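Local coordinates for protein HTH-type transcriptional regulator Rv1985c/MT2039 (Mycobacterium tuberculosis, PDB 3ISP) that binds DNA as a homodimeric LysR-type transcriptional regulator and probably activates expression of the exporter LysE while repressing its own gene, at residues P191-R197 with R216-P222; A229-A233 with P248-F254. One frame throughout, in Å; residues are numbered along the deposited sequence.

How the interactions relate
Interaction 1 and interaction 2 follow one another along the chain, and both lie in the LysR substrate-binding domain range. Interaction 1 pairs loop 191-197 with loop 216-222, the two loops on either side of helix 201-210. Interaction 2 joins the end of helix 224-232 to the end of helix 242-251. Their centres are about 17 Å apart. Helix 224-232 links them: Leu193 and Val221 of interaction 1 pack on Ala230, and Leu193 also reaches Ala231. In interaction 2 the CB of Ala231 meets Phe254. Both contacts touch the second subunit, so this part of the regulatory domain also takes part in dimer contacts.

Interaction 1 (P191-R197 with R216-P222); sequences PSLAWNR and RPTHFVP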
ATOM      1  N   PRO A 191      18.256 -21.700  -9.859  1.00 65.28           N
ATOM      2  CA  PRO A 191      17.459 -20.955  -8.880  1.00 64.35           C
ATOM      3  C   PRO A 191      18.293 -19.915  -8.137  1.00 57.54           C
ATOM      4  O   PRO A 191      19.365 -20.238  -7.635  1.00 58.14           O
ATOM      5  CB  PRO A 191      16.990 -22.051  -7.911  1.00 58.25           C
ATOM      6  CG  PRO A 191      17.009 -23.288  -8.717  1.00 60.16           C
ATOM      7  CD  PRO A 191      18.197 -23.151  -9.623  1.00 60.83           C
ATOM      8  N   SER A 192      17.813 -18.680  -8.061  1.00 57.07           N
ATOM      9  CA  SER A 192      18.475 -17.689  -7.212  1.00 62.03           C
ATOM     10  C   SER A 192      17.740 -17.542  -5.881  1.00 57.58           C
ATOM     11  O   SER A 192      16.605 -17.981  -5.734  1.00 59.16           O
ATOM     12  CB  SER A 192      18.604 -16.332  -7.915  1.00 54.40           C
ATOM     13  OG  SER A 192      17.355 -15.670  -7.986  1.00 57.72           O
ATOM     14  N   LEU A 193      18.404 -16.938  -4.908  1.00 54.36           N
ATOM     15  CA  LEU A 193      17.769 -16.616  -3.643  1.00 51.00           C
ATOM     16  C   LEU A 193      17.426 -15.126  -3.553  1.00 53.91           C
ATOM     17  O   LEU A 193      17.568 -14.369  -4.518  1.00 55.72           O
ATOM     18  CB  LEU A 193      18.696 -16.980  -2.496  1.00 49.43           C
ATOM     19  CG  LEU A 193      19.202 -18.408  -2.451  1.00 50.19           C
ATOM     20  CD1 LEU A 193      20.000 -18.620  -1.179  1.00 47.26           C
ATOM     21  CD2 LEU A 193      18.024 -19.361  -2.536  1.00 50.81           C
ATOM     22  N   ALA A 194      16.987 -14.720  -2.372  1.00 51.41           N
ATOM     23  CA  ALA A 194      16.605 -13.348  -2.101  1.00 58.71           C
ATOM     24  C   ALA A 194      15.877 -13.289  -0.762  1.00 58.99           C
ATOM     25  O   ALA A 194      15.238 -14.258  -0.354  1.00 57.70           O
ATOM     26  CB  ALA A 194      15.723 -12.807  -3.209  1.00 53.98           C
ATOM     27  N   TRP A 195      15.981 -12.155  -0.081  1.00 56.45           N
ATOM     28  CA  TRP A 195      15.292 -11.974   1.184  1.00 59.87           C
ATOM     29  C   TRP A 195      13.810 -11.757   0.965  1.00 58.47           C
ATOM     30  O   TRP A 195      12.986 -12.156   1.790  1.00 60.78           O
ATOM     31  CB  TRP A 195      15.889 -10.798   1.960  1.00 57.98           C
ATOM     32  CG  TRP A 195      17.126 -11.180   2.670  1.00 52.37           C
ATOM     33  CD1 TRP A 195      18.259 -11.725   2.120  1.00 55.10           C
ATOM     34  CD2 TRP A 195      17.370 -11.072   4.070  1.00 48.71           C
ATOM     35  NE1 TRP A 195      19.192 -11.966   3.104  1.00 54.26           N
ATOM     36  CE2 TRP A 195      18.669 -11.573   4.310  1.00 50.40           C
ATOM     37  CE3 TRP A 195      16.616 -10.608   5.145  1.00 50.92           C
ATOM     38  CZ2 TRP A 195      19.229 -11.609   5.578  1.00 46.50           C
ATOM     39  CZ3 TRP A 195      17.175 -10.653   6.410  1.00 54.48           C
ATOM     40  CH2 TRP A 195      18.473 -11.148   6.613  1.00 50.56           C
ATOM     41  N   ASN A 196      13.484 -11.123  -0.155  1.00 56.63           N
ATOM     42  CA  ASN A 196      12.101 -10.815  -0.506  1.00 64.73           C
ATOM     43  C   ASN A 196      12.047 -10.057  -1.826  1.00 65.98           C
ATOM     44  O   ASN A 196      13.056  -9.955  -2.522  1.00 69.28           O
ATOM     45  CB  ASN A 196      11.426 -10.014   0.609  1.00 62.81           C
ATOM     46  CG  ASN A 196      12.170  -8.745   0.936  1.00 60.67           C
ATOM     47  OD1 ASN A 196      12.349  -7.876   0.083  1.00 62.76           O
ATOM     48  ND2 ASN A 196      12.610  -8.628   2.175  1.00 53.15           N
ATOM     49  N   ARG A 197      10.886  -9.517  -2.175  1.00 69.62           N
ATOM     50  CA  ARG A 197      10.732  -8.867  -3.480  1.00 72.36           C
ATOM     51  C   ARG A 197      11.552  -7.583  -3.600  1.00 68.46           C
ATOM     52  O   ARG A 197      12.103  -7.287  -4.662  1.00 72.44           O
ATOM     53  CB  ARG A 197       9.258  -8.587  -3.798  1.00 76.60           C
ATOM     54  CG  ARG A 197       8.288  -9.631  -3.263  1.00 73.66           C
ATOM     55  CD  ARG A 197       8.818 -11.032  -3.434  1.00 67.26           C
ATOM     56  NE  ARG A 197       7.957 -11.993  -2.759  1.00 73.34           N
ATOM     57  CZ  ARG A 197       6.947 -12.626  -3.347  1.00 76.79           C
ATOM     58  NH1 ARG A 197       6.676 -12.395  -4.626  1.00 76.57           N
ATOM     59  NH2 ARG A 197       6.211 -13.492  -2.658  1.00 67.85           N
ATOM     60  N   ARG A 216      14.432 -15.553 -13.433  1.00 72.34           N
ATOM     61  CA  ARG A 216      14.801 -16.915 -13.046  1.00 68.98           C
ATOM     62  C   ARG A 216      13.900 -17.438 -11.940  1.00 67.87           C
ATOM     63  O   ARG A 216      13.098 -16.690 -11.377  1.00 69.87           O
ATOM     64  CB  ARG A 216      16.242 -16.931 -12.550  1.00 63.72           C
ATOM     65  CG  ARG A 216      16.509 -15.907 -11.460  1.00 68.06           C
ATOM     66  CD  ARG A 216      17.915 -15.352 -11.567  1.00 67.66           C
ATOM     67  NE  ARG A 216      18.204 -14.268 -10.621  1.00 63.96           N
ATOM     68  CZ  ARG A 216      17.592 -13.090 -10.610  1.00 59.18           C
ATOM     69  NH1 ARG A 216      16.613 -12.834 -11.461  1.00 66.03           N
ATOM     70  NH2 ARG A 216      17.944 -12.177  -9.730  1.00 61.55           N
ATOM     71  N   PRO A 217      14.013 -18.734 -11.627  1.00 66.22           N
ATOM     72  CA  PRO A 217      13.346 -19.205 -10.410  1.00 67.47           C
ATOM     73  C   PRO A 217      14.050 -18.618  -9.193  1.00 67.62           C
ATOM     74  O   PRO A 217      15.276 -18.703  -9.091  1.00 66.95           O
ATOM     75  CB  PRO A 217      13.543 -20.728 -10.464  1.00 62.79           C
ATOM     76  CG  PRO A 217      14.679 -20.925 -11.415  1.00 71.30           C
ATOM     77  CD  PRO A 217      14.498 -19.855 -12.444  1.00 66.85           C
ATOM     78  N   THR A 218      13.289 -18.010  -8.292  1.00 64.11           N
ATOM     79  CA  THR A 218      13.892 -17.396  -7.120  1.00 63.66           C
ATOM     80  C   THR A 218      13.153 -17.678  -5.807  1.00 62.59           C
ATOM     81  O   THR A 218      11.960 -17.384  -5.664  1.00 62.05           O
ATOM     82  CB  THR A 218      14.109 -15.868  -7.305  1.00 65.45           C
ATOM     83  OG1 THR A 218      14.121 -15.228  -6.017  1.00 63.74           O
ATOM     84  CG2 THR A 218      13.009 -15.254  -8.162  1.00 63.10           C
ATOM     85  N   HIS A 219      13.893 -18.245  -4.857  1.00 56.63           N
ATOM     86  CA  HIS A 219      13.409 -18.499  -3.509  1.00 54.59           C
ATOM     87  C   HIS A 219      13.471 -17.248  -2.664  1.00 57.47           C
ATOM     88  O   HIS A 219      14.416 -16.476  -2.778  1.00 62.86           O
ATOM     89  CB  HIS A 219      14.289 -19.544  -2.835  1.00 58.72           C
ATOM     90  CG  HIS A 219      14.212 -20.901  -3.459  1.00 61.88           C
ATOM     91  ND1 HIS A 219      13.098 -21.704  -3.355  1.00 58.00           N
ATOM     92  CD2 HIS A 219      15.118 -21.601  -4.181  1.00 52.89           C
ATOM     93  CE1 HIS A 219      13.319 -22.835  -3.995  1.00 57.66           C
ATOM     94  NE2 HIS A 219      14.536 -22.799  -4.504  1.00 57.64           N
ATOM     95  N   PHE A 220      12.485 -17.056  -1.794  1.00 59.30           N
ATOM     96  CA  PHE A 220      12.532 -15.948  -0.840  1.00 57.08           C
ATOM     97  C   PHE A 220      12.664 -16.418   0.592  1.00 52.27           C
ATOM     98  O   PHE A 220      11.722 -16.946   1.174  1.00 51.57           O
ATOM     99  CB  PHE A 220      11.319 -15.067  -1.006  1.00 52.50           C
ATOM    100  CG  PHE A 220      11.237 -14.466  -2.352  1.00 61.63           C
ATOM    101  CD1 PHE A 220      10.195 -14.771  -3.204  1.00 63.93           C
ATOM    102  CD2 PHE A 220      12.239 -13.621  -2.795  1.00 59.20           C
ATOM    103  CE1 PHE A 220      10.136 -14.207  -4.467  1.00 67.94           C
ATOM    104  CE2 PHE A 220      12.187 -13.064  -4.052  1.00 60.56           C
ATOM    105  CZ  PHE A 220      11.140 -13.359  -4.890  1.00 63.87           C
ATOM    106  N   VAL A 221      13.857 -16.236   1.142  1.00 50.27           N
ATOM    107  CA  VAL A 221      14.153 -16.693   2.485  1.00 51.92           C
ATOM    108  C   VAL A 221      14.844 -15.592   3.272  1.00 55.65           C
ATOM    109  O   VAL A 221      15.983 -15.224   2.980  1.00 55.22           O
ATOM    110  CB  VAL A 221      15.043 -17.940   2.497  1.00 48.70           C
ATOM    111  CG1 VAL A 221      14.963 -18.597   3.855  1.00 53.56           C
ATOM    112  CG2 VAL A 221      14.619 -18.913   1.416  1.00 45.08           C
ATOM    113  N   PRO A 222      14.153 -15.071   4.289  1.00 55.15           N
ATOM    114  CA  PRO A 222      14.634 -13.943   5.076  1.00 47.96           C
ATOM    115  C   PRO A 222      15.441 -14.417   6.277  1.00 52.46           C
ATOM    116  O   PRO A 222      15.457 -15.615   6.574  1.00 44.50           O
ATOM    117  CB  PRO A 222      13.343 -13.291   5.554  1.00 47.95           C
ATOM    118  CG  PRO A 222      12.197 -14.191   5.049  1.00 53.85           C
ATOM    119  CD  PRO A 222      12.811 -15.486   4.713  1.00 51.09           C
TER
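Ser192 N donates to Pro217 O at 2.7 Å, the shortest hydrogen bond between 191-197 and 216-222. Two more backbone bonds continue the pairing: His219 N to Ser192 O at 2.9 Å, and Val221 N to Ala194 O at 2.8 Å. Ser192 O also receives a CA-H contact from Thr218. The two segments run in the same direction, with Ser192 bridged to Thr218, but neither is a regular strand here.

Arg197 and Phe220 make the main side-chain contact. Arg197 lies over one ring face, with CD 3.7 Å from the Phe220 ring centroid in a CH-pi contact. The chain bends at chi2 (-41°), and with this bend CD and NE lie over the ring face. The guanidinium and ring planes are 9° apart, nearly parallel. Arg197 NH2 goes on to a salt bridge with Asp123 of the second subunit. Ala194 CB meets the edge of the same ring, 3.6 Å from Phe220 CD2.

On the other side of the pair, Leu193 CD2 packs on His219 CB at 3.8 Å. Leu193 CB points away from 216-222, yet CD2 still touches His219. Farther along, Pro222 CA sits over one face of the Trp195 ring, 3.9 Å from Trp195 CE3. Trp195 N bonds to Asp199.

This is a short parallel, strand-like pairing in the substrate-binding domain of a LysR regulator, with 216-222 bonded in turn to the second subunit through Thr218 O, the Phe220 backbone and His219 ND1, which meets Leu122 N there.

Interaction 2 (A229-A233 with P248-F254); sequences AAARA and PLADGSF
Arg232, in the last turn of helix 224-232, and Ser253, just past helix 242-251, are the nearest backbone positions, with CA atoms 6.9 Å apart. The second helix is weakly bonded at its end, and Gly252 leaves it with positive phi (88°). The turn is held by Phe254 N bonding to Pro248 O.

Phe254 carries the apolar part of the contact. The CE1 and CZ side of its ring meets the first helix, and Ala231 CB lies 3.6 Å from Phe254 CZ. Arg232 N is at the ring edge, in the ring plane. Phe254 chi1 (-82°) sets CG opposite the carbonyl carbon and beside the backbone N, and from there the ring end reaches helix 224-232.

Arg232 reaches across to the second segment on the exposed side. Its chain is extended from CG to NE, and CG passes 3.9 Å from Phe254 CE1. The guanidinium then settles among Pro248, Asp251 and Ser253. NH2 lies near Pro248 CG, and NH1 near Ser253 CB. Arg232 NH2 and Asp251 OD2 form a long salt bridge of 3.9 Å, with the carboxylate oxygen at the guanidinium edge. The guanidinium also faces the Phe254 ring, but Arg232 CZ is 5.6 Å from the ring centroid, so any cation-pi attraction is weak at most.

Gly252 O accepts a bond from Arg171, and the Phe254 ring meets Phe240 of strand 238-241 edge-to-face. The contact thus brings helix 224-232 against the turn that leads from helix 242-251 into strand 255-271, beside strand 238-241, at the edge of the sheet within this chain.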
ATOM      1  N   ALA A 229      20.901 -20.956   5.604  1.00 52.88           N
ATOM      2  CA  ALA A 229      20.539 -22.363   5.436  1.00 53.39           C
ATOM      3  C   ALA A 229      20.116 -22.647   3.994  1.00 49.29           C
ATOM      4  O   ALA A 229      20.538 -23.628   3.399  1.00 50.36           O
ATOM      5  CB  ALA A 229      19.446 -22.771   6.415  1.00 51.80           C
ATOM      6  N   ALA A 230      19.288 -21.779   3.435  1.00 49.34           N
ATOM      7  CA  ALA A 230      18.912 -21.893   2.036  1.00 48.98           C
ATOM      8  C   ALA A 230      20.135 -22.132   1.154  1.00 52.43           C
ATOM      9  O   ALA A 230      20.174 -23.092   0.379  1.00 49.55           O
ATOM     10  CB  ALA A 230      18.168 -20.651   1.586  1.00 48.34           C
ATOM     11  N   ALA A 231      21.130 -21.255   1.266  1.00 52.85           N
ATOM     12  CA  ALA A 231      22.309 -21.359   0.421  1.00 50.60           C
ATOM     13  C   ALA A 231      23.084 -22.615   0.767  1.00 51.23           C
ATOM     14  O   ALA A 231      23.479 -23.364  -0.120  1.00 52.66           O
ATOM     15  CB  ALA A 231      23.189 -20.138   0.556  1.00 49.20           C
ATOM     16  N   ARG A 232      23.303 -22.849   2.055  1.00 50.03           N
ATOM     17  CA  ARG A 232      24.030 -24.034   2.479  1.00 51.51           C
ATOM     18  C   ARG A 232      23.330 -25.316   2.004  1.00 53.70           C
ATOM     19  O   ARG A 232      23.984 -26.303   1.689  1.00 56.84           O
ATOM     20  CB  ARG A 232      24.215 -24.041   3.990  1.00 49.95           C
ATOM     21  CG  ARG A 232      25.443 -23.296   4.461  1.00 57.84           C
ATOM     22  CD  ARG A 232      25.582 -23.393   5.978  1.00 59.76           C
ATOM     23  NE  ARG A 232      26.702 -22.608   6.492  1.00 67.26           N
ATOM     24  CZ  ARG A 232      27.979 -22.989   6.450  1.00 70.12           C
ATOM     25  NH1 ARG A 232      28.314 -24.152   5.908  1.00 66.23           N
ATOM     26  NH2 ARG A 232      28.926 -22.198   6.947  1.00 72.31           N
ATOM     27  N   ALA A 233      22.002 -25.273   1.937  1.00 52.11           N
ATOM     28  CA  ALA A 233      21.181 -26.384   1.479  1.00 48.09           C
ATOM     29  C   ALA A 233      20.938 -26.389  -0.046  1.00 53.59           C
ATOM     30  O   ALA A 233      19.920 -26.889  -0.525  1.00 56.27           O
ATOM     31  CB  ALA A 233      19.859 -26.376   2.220  1.00 45.18           C
ATOM     32  N   PRO A 248      32.375 -20.118   5.018  1.00 66.68           N
ATOM     33  CA  PRO A 248      32.009 -21.213   4.108  1.00 65.55           C
ATOM     34  C   PRO A 248      32.895 -21.297   2.861  1.00 63.66           C
ATOM     35  O   PRO A 248      32.885 -22.307   2.153  1.00 60.18           O
ATOM     36  CB  PRO A 248      30.566 -20.874   3.710  1.00 59.49           C
ATOM     37  CG  PRO A 248      30.060 -20.023   4.787  1.00 59.48           C
ATOM     38  CD  PRO A 248      31.235 -19.217   5.259  1.00 64.43           C
ATOM     39  N   LEU A 249      33.653 -20.249   2.583  1.00 59.68           N
ATOM     40  CA  LEU A 249      34.600 -20.327   1.480  1.00 67.04           C
ATOM     41  C   LEU A 249      35.823 -21.161   1.902  1.00 71.29           C
ATOM     42  O   LEU A 249      36.473 -21.803   1.073  1.00 72.34           O
ATOM     43  CB  LEU A 249      35.001 -18.925   1.007  1.00 64.04           C
ATOM     44  CG  LEU A 249      34.268 -18.288  -0.186  1.00 63.85           C
ATOM     45  CD1 LEU A 249      33.111 -19.122  -0.697  1.00 56.59           C
ATOM     46  CD2 LEU A 249      33.822 -16.855   0.136  1.00 56.68           C
ATOM     47  N   ALA A 250      36.127 -21.154   3.196  1.00 64.75           N
ATOM     48  CA  ALA A 250      37.230 -21.947   3.721  1.00 69.37           C
ATOM     49  C   ALA A 250      36.793 -23.402   3.842  1.00 69.48           C
ATOM     50  O   ALA A 250      37.357 -24.277   3.196  1.00 80.50           O
ATOM     51  CB  ALA A 250      37.690 -21.392   5.071  1.00 74.42           C
ATOM     52  N   ASP A 251      35.789 -23.641   4.684  1.00 73.53           N
ATOM     53  CA  ASP A 251      35.014 -24.892   4.736  1.00 70.32           C
ATOM     54  C   ASP A 251      34.918 -25.688   3.441  1.00 62.66           C
ATOM     55  O   ASP A 251      34.852 -26.906   3.462  1.00 65.78           O
ATOM     56  CB  ASP A 251      33.569 -24.572   5.135  1.00 63.33           C
ATOM     57  CG  ASP A 251      33.349 -24.627   6.619  1.00 68.64           C
ATOM     58  OD1 ASP A 251      34.312 -24.920   7.351  1.00 67.28           O
ATOM     59  OD2 ASP A 251      32.208 -24.379   7.058  1.00 80.34           O
ATOM     60  N   GLY A 252      34.851 -24.992   2.317  1.00 67.50           N
ATOM     61  CA  GLY A 252      34.464 -25.627   1.078  1.00 62.96           C
ATOM     62  C   GLY A 252      32.953 -25.590   0.958  1.00 60.76           C
ATOM     63  O   GLY A 252      32.409 -25.818  -0.116  1.00 63.14           O
ATOM     64  N   SER A 253      32.278 -25.277   2.062  1.00 55.35           N
ATOM     65  CA  SER A 253      30.817 -25.238   2.098  1.00 55.01           C
ATOM     66  C   SER A 253      30.175 -24.312   1.047  1.00 65.49           C
ATOM     67  O   SER A 253      29.104 -24.631   0.522  1.00 64.20           O
ATOM     68  CB  SER A 253      30.328 -24.852   3.492  1.00 58.95           C
ATOM     69  OG  SER A 253      31.114 -25.457   4.498  1.00 61.61           O
ATOM     70  N   PHE A 254      30.808 -23.166   0.764  1.00 59.66           N
ATOM     71  CA  PHE A 254      30.367 -22.271  -0.304  1.00 54.55           C
ATOM     72  C   PHE A 254      31.414 -22.173  -1.397  1.00 55.20           C
ATOM     73  O   PHE A 254      32.597 -22.311  -1.126  1.00 58.17           O
ATOM     74  CB  PHE A 254      30.152 -20.852   0.218  1.00 58.91           C
ATOM     75  CG  PHE A 254      28.839 -20.629   0.889  1.00 58.87           C
ATOM     76  CD1 PHE A 254      27.770 -21.470   0.661  1.00 62.82           C
ATOM     77  CD2 PHE A 254      28.667 -19.546   1.724  1.00 60.04           C
ATOM     78  CE1 PHE A 254      26.560 -21.253   1.289  1.00 60.39           C
ATOM     79  CE2 PHE A 254      27.468 -19.318   2.349  1.00 60.58           C
ATOM     80  CZ  PHE A 254      26.411 -20.171   2.133  1.00 63.08           C
TER